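Local coordinates for glycoside Hydrolase (PDB 5T3B), which probably hydrolyses glycosidic bonds in polysaccharides as a family 50 glycoside hydrolase of a subfamily enriched in human gut Bacteroidetes, at residues Y121-G133 and L427-L441. Sequence-based numbering, arbitrary orientation.
Sequences YYVRGIASFRMDG and LEAKNCVGWVFFKYL
Val123 and Gly434 open a parallel strand pairing whose axes run 13° apart, and five backbone bonds alternate across it from Val123 N to Val433 O through to Ala127 N to Phe437 O. Beyond a cis peptide before Lys439, Tyr440 N reaches Ala127 O at 2.9 Å, extending the pairing into the loops. Glycine is required at Gly434, since a CB there would clash with Val123 O. The Tyr122 ring passes close to this backbone, with Tyr122 CZ 3.5 Å from Gly434 CA and Val433 O over one face toward the rim. A chi1 of -166° sets the ring beside the carbonyl carbon, its edge meeting the face of the Trp435 six-membered ring (offset edge-to-face, planes at 72°), with Tyr122 CE2 3.4 Å from Trp435 CZ3. Leu427 CD2 packs on Tyr122 CZ, and a water links Tyr122 OH to Cys432 O. Replacing Tyr122 by alanine would probably open a gap beside Gly434 and leave the Trp435 face, Leu427 and the bridging water without their partner. Phe129 presents an edge to the Tyr440 ring face, centroids 4.8 Å apart, while Arg130 O lies at that ring's edge, in plane, 3.4 Å from Tyr440 CE2. Tyr440 OH hydrogen-bonds Trp148 of helix 145-158, whose Ser152 packs on Phe129. Helix 472-480 contacts Tyr122, Arg124 and Trp435; the strands sit between parallel neighbours 163-165 and 385-394, consistent with a family 50 (beta/alpha)8 barrel.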
ATOM      1  N   TYR A 121      -9.397  10.019  -8.651  1.00  8.99           N
ATOM      2  CA  TYR A 121      -8.041  10.179  -8.194  1.00  8.85           C
ATOM      3  C   TYR A 121      -7.364   8.833  -8.240  1.00  8.93           C
ATOM      4  O   TYR A 121      -7.646   7.980  -7.381  1.00 10.36           O
ATOM      5  CB  TYR A 121      -7.972  10.738  -6.759  1.00  9.04           C
ATOM      6  CG  TYR A 121      -6.581  10.757  -6.187  1.00  8.80           C
ATOM      7  CD1 TYR A 121      -5.523  11.312  -6.921  1.00  9.25           C
ATOM      8  CD2 TYR A 121      -6.299  10.138  -4.978  1.00  9.53           C
ATOM      9  CE1 TYR A 121      -4.231  11.248  -6.483  1.00  9.31           C
ATOM     10  CE2 TYR A 121      -4.978  10.082  -4.513  1.00  9.33           C
ATOM     11  CZ  TYR A 121      -3.962  10.638  -5.262  1.00  8.93           C
ATOM     12  OH  TYR A 121      -2.640  10.537  -4.860  1.00 10.11           O
ATOM     13  N   TYR A 122      -6.461   8.622  -9.172  1.00  8.14           N
ATOM     14  CA  TYR A 122      -5.667   7.421  -9.228  1.00  8.27           C
ATOM     15  C   TYR A 122      -4.561   7.584  -8.213  1.00  7.06           C
ATOM     16  O   TYR A 122      -3.755   8.520  -8.303  1.00  8.44           O
ATOM     17  CB  TYR A 122      -5.141   7.140 -10.637  1.00  9.24           C
ATOM     18  CG  TYR A 122      -4.616   5.736 -10.732  1.00  8.72           C
ATOM     19  CD1 TYR A 122      -5.463   4.665 -10.893  1.00  9.42           C
ATOM     20  CD2 TYR A 122      -3.267   5.445 -10.515  1.00  8.58           C
ATOM     21  CE1 TYR A 122      -4.998   3.371 -10.902  1.00  8.89           C
ATOM     22  CE2 TYR A 122      -2.815   4.132 -10.489  1.00  9.01           C
ATOM     23  CZ  TYR A 122      -3.686   3.083 -10.712  1.00  8.68           C
ATOM     24  OH  TYR A 122      -3.229   1.801 -10.702  1.00  9.45           O
ATOM     25  N   VAL A 123      -4.507   6.709  -7.201  1.00  8.25           N
ATOM     26  CA  VAL A 123      -3.603   6.959  -6.087  1.00  8.08           C
ATOM     27  C   VAL A 123      -2.152   6.786  -6.542  1.00  7.56           C
ATOM     28  O   VAL A 123      -1.772   5.715  -7.044  1.00  8.04           O
ATOM     29  CB  VAL A 123      -3.865   6.031  -4.885  1.00  8.84           C
ATOM     30  CG1 VAL A 123      -2.906   6.345  -3.772  1.00 10.00           C
ATOM     31  CG2 VAL A 123      -5.312   6.189  -4.421  1.00 10.74           C
ATOM     32  N   ARG A 124      -1.329   7.836  -6.334  1.00  7.70           N
ATOM     33  CA  ARG A 124       0.121   7.795  -6.536  1.00  7.02           C
ATOM     34  C   ARG A 124       0.737   8.448  -5.321  1.00  7.30           C
ATOM     35  O   ARG A 124       0.730   9.654  -5.189  1.00  8.40           O
ATOM     36  CB  ARG A 124       0.490   8.468  -7.846  1.00  8.13           C
ATOM     37  CG  ARG A 124       0.139   7.645  -9.086  1.00  7.96           C
ATOM     38  CD  ARG A 124      -0.255   8.504 -10.280  1.00  8.12           C
ATOM     39  NE  ARG A 124      -1.509   9.193  -9.964  1.00  7.19           N
ATOM     40  CZ  ARG A 124      -1.871  10.397 -10.372  1.00  7.55           C
ATOM     41  NH1 ARG A 124      -1.216  11.001 -11.353  1.00  9.93           N
ATOM     42  NH2 ARG A 124      -2.902  10.980  -9.782  1.00  9.35           N
ATOM     43  N   GLY A 125       1.181   7.593  -4.387  1.00  7.48           N
ATOM     44  CA  GLY A 125       1.662   8.038  -3.127  1.00  8.11           C
ATOM     45  C   GLY A 125       3.129   7.732  -2.857  1.00  7.05           C
ATOM     46  O   GLY A 125       3.759   6.962  -3.562  1.00  7.94           O
ATOM     47  N   ILE A 126       3.603   8.375  -1.794  1.00  7.72           N
ATOM     48  CA  ILE A 126       4.952   8.184  -1.282  1.00  7.84           C
ATOM     49  C   ILE A 126       4.857   7.807   0.198  1.00  7.32           C
ATOM     50  O   ILE A 126       4.136   8.470   0.955  1.00  8.61           O
ATOM     51  CB  ILE A 126       5.793   9.458  -1.453  1.00  9.52           C
ATOM     52  CG1 ILE A 126       5.927   9.816  -2.889  1.00 11.10           C
ATOM     53  CG2 ILE A 126       7.133   9.310  -0.717  1.00 11.52           C
ATOM     54  CD1 ILE A 126       6.847   8.993  -3.625  1.00 13.54           C
ATOM     55  N   ALA A 127       5.522   6.735   0.592  1.00  6.63           N
ATOM     56  CA  ALA A 127       5.504   6.294   1.977  1.00  6.47           C
ATOM     57  C   ALA A 127       6.552   7.027   2.832  1.00  6.53           C
ATOM     58  O   ALA A 127       7.592   7.499   2.329  1.00  7.44           O
ATOM     59  CB  ALA A 127       5.758   4.790   2.077  1.00  7.58           C
ATOM     60  N   SER A 128       6.321   7.068   4.133  1.00  7.08           N
ATOM     61  CA  SER A 128       7.331   7.529   5.082  1.00  7.08           C
ATOM     62  C   SER A 128       7.781   8.947   4.840  1.00  7.47           C
ATOM     63  O   SER A 128       8.962   9.245   4.885  1.00  8.17           O
ATOM     64  CB  SER A 128       8.507   6.576   5.152  1.00  8.43           C
ATOM     65  OG  SER A 128       8.085   5.267   5.337  1.00 11.66           O
ATOM     66  N   PHE A 129       6.839   9.842   4.620  1.00  7.14           N
ATOM     67  CA  PHE A 129       7.154  11.235   4.403  1.00  7.31           C
ATOM     68  C   PHE A 129       7.372  11.865   5.811  1.00  7.89           C
ATOM     69  O   PHE A 129       6.450  12.226   6.556  1.00  9.51           O
ATOM     70  CB  PHE A 129       6.035  11.953   3.678  1.00  7.42           C
ATOM     71  CG  PHE A 129       6.312  13.385   3.379  1.00  7.85           C
ATOM     72  CD1 PHE A 129       7.369  13.768   2.555  1.00  8.35           C
ATOM     73  CD2 PHE A 129       5.529  14.396   3.939  1.00  8.58           C
ATOM     74  CE1 PHE A 129       7.636  15.097   2.296  1.00  8.78           C
ATOM     75  CE2 PHE A 129       5.828  15.719   3.701  1.00  8.82           C
ATOM     76  CZ  PHE A 129       6.896  16.052   2.887  1.00  8.83           C
ATOM     77  N   ARG A 130       8.657  11.999   6.140  0.50  8.03           N
ATOM     78  CA  ARG A 130       9.134  12.433   7.445  0.50  8.60           C
ATOM     79  C   ARG A 130      10.514  13.025   7.246  0.50  8.03           C
ATOM     80  O   ARG A 130      11.181  12.785   6.220  0.50  8.96           O
ATOM     81  CB  ARG A 130       9.119  11.317   8.465  0.50 11.20           C
ATOM     82  CG  ARG A 130       9.960  10.182   8.128  0.50 11.58           C
ATOM     83  CD  ARG A 130       9.722   9.072   9.181  0.50 10.94           C
ATOM     84  NE  ARG A 130      10.391   9.530  10.389  0.50 12.40           N
ATOM     85  CZ  ARG A 130      10.815   8.704  11.338  0.50 13.18           C
ATOM     86  NH1 ARG A 130      10.594   7.380  11.251  0.50 15.50           N
ATOM     87  NH2 ARG A 130      11.475   9.192  12.362  0.50 15.50           N
ATOM     88  N   MET A 131      10.930  13.849   8.201  1.00  9.00           N
ATOM     89  CA  MET A 131      12.243  14.516   8.135  1.00  9.07           C
ATOM     90  C   MET A 131      13.319  13.661   8.709  1.00  9.89           C
ATOM     91  O   MET A 131      13.880  13.976   9.730  1.00 13.44           O
ATOM     92  CB  MET A 131      12.167  15.903   8.810  1.00 10.12           C
ATOM     93  CG  MET A 131      11.238  16.848   8.021  1.00 10.89           C
ATOM     94  SD  MET A 131      10.779  18.337   8.961  1.00 12.53           S
ATOM     95  CE  MET A 131       9.559  17.662  10.053  1.00 13.95           C
ATOM     96  N   ASP A 132      13.581  12.534   8.050  0.50  9.55           N
ATOM     97  CA  ASP A 132      14.518  11.521   8.600  0.50 10.44           C
ATOM     98  C   ASP A 132      15.735  11.299   7.715  0.50  9.75           C
ATOM     99  O   ASP A 132      16.282  10.215   7.594  0.50 10.66           O
ATOM    100  CB  ASP A 132      13.778  10.244   9.042  0.50 10.15           C
ATOM    101  CG  ASP A 132      13.317   9.397   7.927  0.50 11.01           C
ATOM    102  OD1 ASP A 132      13.265   9.845   6.809  0.50 11.98           O
ATOM    103  OD2 ASP A 132      12.952   8.246   8.217  0.50 13.66           O
ATOM    104  N   GLY A 133      16.184  12.412   7.111  1.00  9.93           N
ATOM    105  CA  GLY A 133      17.448  12.455   6.435  1.00  9.90           C
ATOM    106  C   GLY A 133      18.491  13.221   7.206  1.00  9.88           C
ATOM    107  O   GLY A 133      18.317  13.529   8.390  1.00 13.12           O
ATOM    108  N   LEU A 427      -1.672  -1.157 -13.478  1.00  8.41           N
ATOM    109  CA  LEU A 427      -2.649  -0.402 -14.262  1.00  8.18           C
ATOM    110  C   LEU A 427      -3.624  -1.319 -14.953  1.00  9.57           C
ATOM    111  O   LEU A 427      -4.750  -0.919 -15.224  1.00 11.10           O
ATOM    112  CB  LEU A 427      -1.969   0.571 -15.210  1.00  8.72           C
ATOM    113  CG  LEU A 427      -1.333   1.783 -14.566  1.00 10.02           C
ATOM    114  CD1 LEU A 427      -0.364   2.466 -15.533  1.00 10.15           C
ATOM    115  CD2 LEU A 427      -2.339   2.737 -14.006  1.00 10.11           C
ATOM    116  N   GLU A 428      -3.179  -2.520 -15.330  1.00 10.17           N
ATOM    117  CA  GLU A 428      -4.080  -3.450 -15.977  1.00 10.36           C
ATOM    118  C   GLU A 428      -5.112  -4.072 -15.047  1.00 11.06           C
ATOM    119  O   GLU A 428      -6.110  -4.642 -15.522  1.00 13.98           O
ATOM    120  CB  GLU A 428      -3.290  -4.565 -16.668  1.00 10.91           C
ATOM    121  CG  GLU A 428      -2.415  -4.094 -17.780  1.00 13.21           C
ATOM    122  CD  GLU A 428      -2.050  -5.189 -18.749  1.00 15.17           C
ATOM    123  OE1 GLU A 428      -2.924  -5.635 -19.536  1.00 16.02           O
ATOM    124  OE2 GLU A 428      -0.897  -5.575 -18.715  1.00 15.72           O
ATOM    125  N   ALA A 429      -4.883  -4.003 -13.762  1.00  9.68           N
ATOM    126  CA  ALA A 429      -5.813  -4.547 -12.790  1.00  9.35           C
ATOM    127  C   ALA A 429      -6.915  -3.530 -12.521  1.00 10.33           C
ATOM    128  O   ALA A 429      -6.684  -2.510 -11.836  1.00 10.03           O
ATOM    129  CB  ALA A 429      -5.108  -4.927 -11.483  1.00 10.67           C
ATOM    130  N   LYS A 430      -8.125  -3.808 -12.983  0.50  9.61           N
ATOM    131  CA  LYS A 430      -9.241  -2.882 -12.838  0.50 10.34           C
ATOM    132  C   LYS A 430      -9.704  -2.720 -11.401  0.50  9.56           C
ATOM    133  O   LYS A 430     -10.391  -1.746 -11.071  0.50 11.07           O
ATOM    134  CB  LYS A 430     -10.400  -3.347 -13.686  0.50 11.44           C
ATOM    135  CG  LYS A 430     -10.160  -3.293 -15.176  0.50 13.80           C
ATOM    136  CD  LYS A 430     -11.462  -3.504 -15.959  0.50 18.12           C
ATOM    137  CE  LYS A 430     -11.258  -4.151 -17.314  0.50 19.81           C
ATOM    138  NZ  LYS A 430     -12.614  -4.359 -17.829  0.50 25.58           N
ATOM    139  N   ASN A 431      -9.297  -3.669 -10.551  1.00  8.00           N
ATOM    140  CA  ASN A 431      -9.552  -3.601  -9.136  1.00  9.04           C
ATOM    141  C   ASN A 431      -8.444  -2.954  -8.307  1.00  8.60           C
ATOM    142  O   ASN A 431      -8.571  -2.903  -7.075  1.00  9.52           O
ATOM    143  CB  ASN A 431      -9.873  -4.994  -8.531  1.00  9.60           C
ATOM    144  CG  ASN A 431      -8.806  -6.014  -8.795  1.00  8.73           C
ATOM    145  OD1 ASN A 431      -8.234  -6.101  -9.895  1.00  9.64           O
ATOM    146  ND2 ASN A 431      -8.622  -6.894  -7.822  1.00  8.84           N
ATOM    147  N   CYS A 432      -7.410  -2.416  -8.968  1.00  7.96           N
ATOM    148  CA  CYS A 432      -6.372  -1.676  -8.238  1.00  7.82           C
ATOM    149  C   CYS A 432      -6.614  -0.184  -8.404  1.00  7.89           C
ATOM    150  O   CYS A 432      -6.709   0.263  -9.558  1.00  9.45           O
ATOM    151  CB  CYS A 432      -5.001  -2.052  -8.795  1.00  8.41           C
ATOM    152  SG  CYS A 432      -3.644  -1.148  -8.003  1.00  9.94           S
ATOM    153  N   VAL A 433      -6.728   0.536  -7.297  1.00  7.57           N
ATOM    154  CA  VAL A 433      -6.986   1.955  -7.351  1.00  8.02           C
ATOM    155  C   VAL A 433      -5.710   2.824  -7.228  1.00  8.54           C
ATOM    156  O   VAL A 433      -5.828   4.033  -7.275  1.00  8.95           O
ATOM    157  CB  VAL A 433      -7.986   2.397  -6.264  1.00  8.29           C
ATOM    158  CG1 VAL A 433      -9.361   1.870  -6.593  1.00 10.58           C
ATOM    159  CG2 VAL A 433      -7.572   2.025  -4.865  1.00 10.54           C
ATOM    160  N   GLY A 434      -4.523   2.172  -7.181  1.00  7.91           N
ATOM    161  CA  GLY A 434      -3.269   2.822  -7.267  1.00  8.12           C
ATOM    162  C   GLY A 434      -2.265   2.252  -6.281  1.00  8.11           C
ATOM    163  O   GLY A 434      -2.362   1.102  -5.817  1.00  8.98           O
ATOM    164  N   TRP A 435      -1.230   3.056  -6.067  1.00  7.60           N
ATOM    165  CA  TRP A 435      -0.031   2.538  -5.395  1.00  7.16           C
ATOM    166  C   TRP A 435       0.693   3.628  -4.639  1.00  7.07           C
ATOM    167  O   TRP A 435       0.457   4.836  -4.828  1.00  7.57           O
ATOM    168  CB  TRP A 435       0.935   1.889  -6.412  1.00  7.03           C
ATOM    169  CG  TRP A 435       1.428   2.850  -7.462  1.00  7.51           C
ATOM    170  CD1 TRP A 435       2.347   3.861  -7.289  1.00  7.63           C
ATOM    171  CD2 TRP A 435       1.014   2.918  -8.834  1.00  7.28           C
ATOM    172  NE1 TRP A 435       2.494   4.545  -8.462  1.00  7.98           N
ATOM    173  CE2 TRP A 435       1.733   3.980  -9.448  1.00  7.41           C
ATOM    174  CE3 TRP A 435       0.184   2.131  -9.633  1.00  8.06           C
ATOM    175  CZ2 TRP A 435       1.579   4.309 -10.790  1.00  8.54           C
ATOM    176  CZ3 TRP A 435       0.051   2.453 -10.962  1.00  8.93           C
ATOM    177  CH2 TRP A 435       0.750   3.524 -11.536  1.00  8.82           C
ATOM    178  N   VAL A 436       1.625   3.132  -3.825  1.00  6.78           N
ATOM    179  CA  VAL A 436       2.504   3.950  -3.022  1.00  6.87           C
ATOM    180  C   VAL A 436       3.892   3.417  -3.132  1.00  6.90           C
ATOM    181  O   VAL A 436       4.139   2.247  -2.812  1.00  7.61           O
ATOM    182  CB  VAL A 436       2.052   3.980  -1.534  1.00  6.85           C
ATOM    183  CG1 VAL A 436       2.950   4.882  -0.704  1.00  7.96           C
ATOM    184  CG2 VAL A 436       0.601   4.338  -1.407  1.00  8.09           C
ATOM    185  N   PHE A 437       4.809   4.276  -3.574  1.00  6.69           N
ATOM    186  CA  PHE A 437       6.220   3.913  -3.637  1.00  6.90           C
ATOM    187  C   PHE A 437       6.823   4.003  -2.241  1.00  6.76           C
ATOM    188  O   PHE A 437       6.616   4.965  -1.514  1.00  7.73           O
ATOM    189  CB  PHE A 437       6.953   4.850  -4.570  1.00  7.81           C
ATOM    190  CG  PHE A 437       8.421   4.464  -4.789  1.00  8.11           C
ATOM    191  CD1 PHE A 437       9.431   5.055  -4.040  1.00  8.46           C
ATOM    192  CD2 PHE A 437       8.776   3.513  -5.728  1.00  7.77           C
ATOM    193  CE1 PHE A 437      10.753   4.715  -4.239  1.00 10.73           C
ATOM    194  CE2 PHE A 437      10.098   3.162  -5.950  1.00  9.18           C
ATOM    195  CZ  PHE A 437      11.067   3.735  -5.166  1.00  9.55           C
ATOM    196  N   PHE A 438       7.534   2.934  -1.831  1.00  7.56           N
ATOM    197  CA  PHE A 438       8.198   2.886  -0.564  1.00  7.11           C
ATOM    198  C   PHE A 438       9.669   3.093  -0.820  1.00  7.60           C
ATOM    199  O   PHE A 438      10.312   2.207  -1.383  1.00  8.94           O
ATOM    200  CB  PHE A 438       7.928   1.542   0.126  1.00  7.60           C
ATOM    201  CG  PHE A 438       8.519   1.400   1.491  1.00  7.13           C
ATOM    202  CD1 PHE A 438       7.799   1.761   2.609  1.00  8.80           C
ATOM    203  CD2 PHE A 438       9.816   0.973   1.691  1.00  9.00           C
ATOM    204  CE1 PHE A 438       8.321   1.704   3.882  1.00  9.29           C
ATOM    205  CE2 PHE A 438      10.335   0.864   2.958  1.00 10.49           C
ATOM    206  CZ  PHE A 438       9.600   1.224   4.043  1.00 10.20           C
ATOM    207  N   LYS A 439      10.249   4.282  -0.523  1.00  6.54           N
ATOM    208  CA  LYS A 439       9.730   5.348   0.327  1.00  6.53           C
ATOM    209  C   LYS A 439      10.375   6.658  -0.047  1.00  6.37           C
ATOM    210  O   LYS A 439      11.138   6.754  -0.992  1.00  7.53           O
ATOM    211  CB  LYS A 439       9.881   4.995   1.812  1.00  7.63           C
ATOM    212  CG  LYS A 439      11.317   4.831   2.253  1.00  7.95           C
ATOM    213  CD  LYS A 439      11.403   4.515   3.762  1.00  9.08           C
ATOM    214  CE  LYS A 439      12.742   4.028   4.238  1.00 10.12           C
ATOM    215  NZ  LYS A 439      13.682   5.150   4.490  1.00 15.29           N
ATOM    216  N   TYR A 440      10.017   7.689   0.741  1.00  6.53           N
ATOM    217  CA  TYR A 440      10.500   9.041   0.482  1.00  6.82           C
ATOM    218  C   TYR A 440      12.037   9.128   0.429  1.00  6.25           C
ATOM    219  O   TYR A 440      12.571   9.540  -0.589  1.00  7.90           O
ATOM    220  CB  TYR A 440       9.901   9.940   1.578  1.00  6.78           C
ATOM    221  CG  TYR A 440      10.340  11.372   1.591  1.00  7.53           C
ATOM    222  CD1 TYR A 440      10.328  12.172   0.449  1.00  7.35           C
ATOM    223  CD2 TYR A 440      10.757  11.949   2.780  1.00  7.24           C
ATOM    224  CE1 TYR A 440      10.747  13.476   0.493  1.00  7.54           C
ATOM    225  CE2 TYR A 440      11.152  13.298   2.842  1.00  7.14           C
ATOM    226  CZ  TYR A 440      11.155  14.026   1.672  1.00  7.56           C
ATOM    227  OH  TYR A 440      11.599  15.337   1.737  1.00  8.88           O
ATOM    228  N   LEU A 441      12.696   8.760   1.532  1.00  6.81           N
ATOM    229  CA  LEU A 441      14.149   8.856   1.640  1.00  7.43           C
ATOM    230  C   LEU A 441      14.832   7.531   1.753  1.00  7.87           C
ATOM    231  O   LEU A 441      14.297   6.577   2.305  1.00  8.89           O
ATOM    232  CB  LEU A 441      14.564   9.628   2.936  1.00  9.16           C
ATOM    233  CG  LEU A 441      14.076  11.035   3.015  1.00  9.76           C
ATOM    234  CD1 LEU A 441      14.299  11.643   4.342  1.00 14.38           C
ATOM    235  CD2 LEU A 441      14.653  11.906   1.982  1.00 17.21           C
TER
HETATM  236  O   HOH W   1      -8.311   5.397  -7.975  1.00 10.70           O
HETATM  237  O   HOH W   2      -5.036   0.038 -11.794  1.00 10.00           O
HETATM  238  O   HOH W   3      11.564   8.329   4.380  1.00 13.67           O
HETATM  239  O   HOH W   4      12.179   6.603   6.527  1.00 26.21           O